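Long-range contact in small heat shock protein hsp20 family (Sulfolobus solfataricus, PDB 4RZK), which probably acts as a stress-response chaperone that binds unfolded proteins, the chain here being its alpha-crystallin domain: residues R7-D12 with Y56-D61. Numbering follows the deposited sequence.
Sequences REPLAD and YYKEID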
loop_
_atom_site.group_PDB
_atom_site.type_symbol
_atom_site.label_atom_id
_atom_site.label_comp_id
_atom_site.label_asym_id
_atom_site.label_seq_id
_atom_site.Cartn_x
_atom_site.Cartn_y
_atom_site.Cartn_z
ATOM N N ARG A 7 -6.316 -7.216 8.735
ATOM C CA ARG A 7 -4.941 -6.784 8.918
ATOM C C ARG A 7 -4.896 -5.408 9.529
ATOM O O ARG A 7 -5.804 -4.633 9.361
ATOM C CB ARG A 7 -4.219 -6.744 7.576
ATOM C CG ARG A 7 -3.831 -8.093 7.019
ATOM C CD ARG A 7 -3.556 -7.986 5.543
ATOM N NE ARG A 7 -2.433 -7.106 5.275
ATOM C CZ ARG A 7 -1.964 -6.860 4.067
ATOM N NH1 ARG A 7 -2.513 -7.437 3.027
ATOM N NH2 ARG A 7 -0.947 -6.048 3.907
ATOM N N GLU A 8 -3.814 -5.094 10.211
ATOM C CA GLU A 8 -3.673 -3.777 10.771
ATOM C C GLU A 8 -2.739 -2.998 9.887
ATOM O O GLU A 8 -1.603 -3.370 9.700
ATOM C CB GLU A 8 -3.111 -3.876 12.170
ATOM C CG GLU A 8 -2.772 -2.552 12.797
ATOM C CD GLU A 8 -2.475 -2.697 14.260
ATOM O OE1 GLU A 8 -1.328 -2.484 14.666
ATOM O OE2 GLU A 8 -3.395 -3.044 15.001
ATOM N N PRO A 9 -3.245 -1.905 9.347
ATOM C CA PRO A 9 -2.537 -1.102 8.363
ATOM C C PRO A 9 -1.368 -0.354 8.945
ATOM O O PRO A 9 -1.395 -0.011 10.107
ATOM C CB PRO A 9 -3.602 -0.110 7.904
ATOM C CG PRO A 9 -4.632 -0.115 8.964
ATOM C CD PRO A 9 -4.649 -1.507 9.467
ATOM N N LEU A 10 -0.345 -0.107 8.143
ATOM C CA LEU A 10 0.730 0.735 8.592
ATOM C C LEU A 10 0.175 2.131 8.691
ATOM O O LEU A 10 -0.419 2.630 7.758
ATOM C CB LEU A 10 1.864 0.721 7.585
ATOM C CG LEU A 10 2.527 -0.601 7.227
ATOM C CD1 LEU A 10 3.677 -0.336 6.285
ATOM C CD2 LEU A 10 3.027 -1.327 8.459
ATOM N N ALA A 11 0.387 2.764 9.830
ATOM C CA ALA A 11 -0.146 4.083 10.073
ATOM C C ALA A 11 0.880 4.952 10.755
ATOM O O ALA A 11 1.578 4.503 11.639
ATOM C CB ALA A 11 -1.388 3.980 10.928
ATOM N N ASP A 12 0.965 6.205 10.354
ATOM C CA ASP A 12 1.801 7.145 11.055
ATOM C C ASP A 12 0.989 8.361 11.397
ATOM O O ASP A 12 0.363 8.938 10.538
ATOM C CB ASP A 12 2.981 7.547 10.193
ATOM C CG ASP A 12 4.065 8.212 10.984
ATOM O OD1 ASP A 12 4.833 8.987 10.393
ATOM O OD2 ASP A 12 4.150 7.962 12.197
ATOM N N TYR A 56 -8.866 -4.268 6.191
ATOM C CA TYR A 56 -8.098 -3.618 7.243
ATOM C C TYR A 56 -8.978 -2.953 8.276
ATOM O O TYR A 56 -10.016 -2.425 7.950
ATOM C CB TYR A 56 -7.178 -2.540 6.685
ATOM C CG TYR A 56 -6.367 -2.888 5.468
ATOM C CD1 TYR A 56 -5.018 -3.131 5.569
ATOM C CD2 TYR A 56 -6.936 -2.917 4.219
ATOM C CE1 TYR A 56 -4.265 -3.428 4.460
ATOM C CE2 TYR A 56 -6.189 -3.210 3.109
ATOM C CZ TYR A 56 -4.854 -3.465 3.239
ATOM O OH TYR A 56 -4.099 -3.755 2.137
ATOM N N TYR A 57 -8.540 -2.994 9.524
ATOM C CA TYR A 57 -9.112 -2.194 10.587
ATOM C C TYR A 57 -7.997 -1.636 11.442
ATOM O O TYR A 57 -7.091 -2.350 11.805
ATOM C CB TYR A 57 -10.066 -3.032 11.428
ATOM C CG TYR A 57 -10.626 -2.345 12.640
ATOM C CD1 TYR A 57 -11.865 -1.738 12.609
ATOM C CD2 TYR A 57 -9.928 -2.324 13.825
ATOM C CE1 TYR A 57 -12.382 -1.116 13.725
ATOM C CE2 TYR A 57 -10.436 -1.703 14.937
ATOM C CZ TYR A 57 -11.662 -1.104 14.880
ATOM O OH TYR A 57 -12.152 -0.493 15.992
ATOM N N LYS A 58 -8.061 -0.354 11.762
ATOM C CA LYS A 58 -7.105 0.236 12.679
ATOM C C LYS A 58 -7.775 1.234 13.593
ATOM O O LYS A 58 -8.692 1.918 13.195
ATOM C CB LYS A 58 -5.983 0.926 11.919
ATOM C CG LYS A 58 -5.004 1.663 12.804
ATOM C CD LYS A 58 -3.923 0.741 13.317
ATOM C CE LYS A 58 -2.604 1.465 13.467
ATOM N NZ LYS A 58 -1.800 0.905 14.576
ATOM N N GLU A 59 -7.309 1.319 14.825
ATOM C CA GLU A 59 -7.778 2.355 15.713
ATOM C C GLU A 59 -6.596 3.071 16.319
ATOM O O GLU A 59 -5.634 2.452 16.736
ATOM C CB GLU A 59 -8.743 1.804 16.752
ATOM C CG GLU A 59 -8.151 1.452 18.095
ATOM C CD GLU A 59 -9.168 0.776 18.981
ATOM O OE1 GLU A 59 -8.814 0.373 20.100
ATOM O OE2 GLU A 59 -10.325 0.643 18.546
ATOM N N ILE A 60 -6.660 4.391 16.320
ATOM C CA ILE A 60 -5.553 5.206 16.753
ATOM C C ILE A 60 -5.945 6.099 17.892
ATOM O O ILE A 60 -6.963 6.762 17.833
ATOM C CB ILE A 60 -5.090 6.137 15.640
ATOM C CG1 ILE A 60 -4.334 5.362 14.569
ATOM C CG2 ILE A 60 -4.226 7.233 16.221
ATOM C CD1 ILE A 60 -5.056 5.320 13.248
ATOM N N ASP A 61 -5.115 6.140 18.920
ATOM C CA ASP A 61 -5.335 7.056 20.008
ATOM C C ASP A 61 -4.602 8.318 19.647
ATOM O O ASP A 61 -3.400 8.317 19.490
ATOM C CB ASP A 61 -4.769 6.487 21.300
ATOM C CG ASP A 61 -5.313 5.118 21.616
ATOM O OD1 ASP A 61 -6.448 5.025 22.113
ATOM O OD2 ASP A 61 -4.606 4.127 21.368
#
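Tyr56 and Arg7 form a parallel beta bridge and send their side chains off one face of the sheet, side by side and pointing the same way. The guanidinium lies with one face over Tyr56 CE1, which sits 4.1 Å above its plane, near the centre, although the two planes are turned 50° apart. Both polar tips have partners elsewhere: Tyr56 OH bonds to Pro27 O, and Arg7 NH2 makes a salt bridge to Glu25 of the second subunit. On the other flank, Pro9 CD packs 3.9 Å from Tyr56 CB.

One residue on, Tyr57 N donates a hydrogen bond to Arg7 O at 3.2 Å, while Tyr57 O faces Pro9 CD.

Lys58 gathers the rest. Its CB meets Pro9 CG at 3.4 Å; a bend at chi2 (86°) sets CD against Glu8 CG, and further along the chain CE comes to 3.8 Å from Ala11 CB. NZ ends in a weak salt bridge, 3.4 Å from Glu8 OE1. An alanine here would probably leave the Glu8 carboxylate without this charged mate and open a gap beside Ala11.

Strand 6-16, interrupted within this contact, thus works as a link: Arg7 pairs with strand 55-61, whose other side bonds to strand 44-50, whereas the backbones of Leu10 and Asp12 bond to Glu25 and Val23 of strand 19-25 in the same chain, joining the two layers of the alpha-crystallin beta-sandwich.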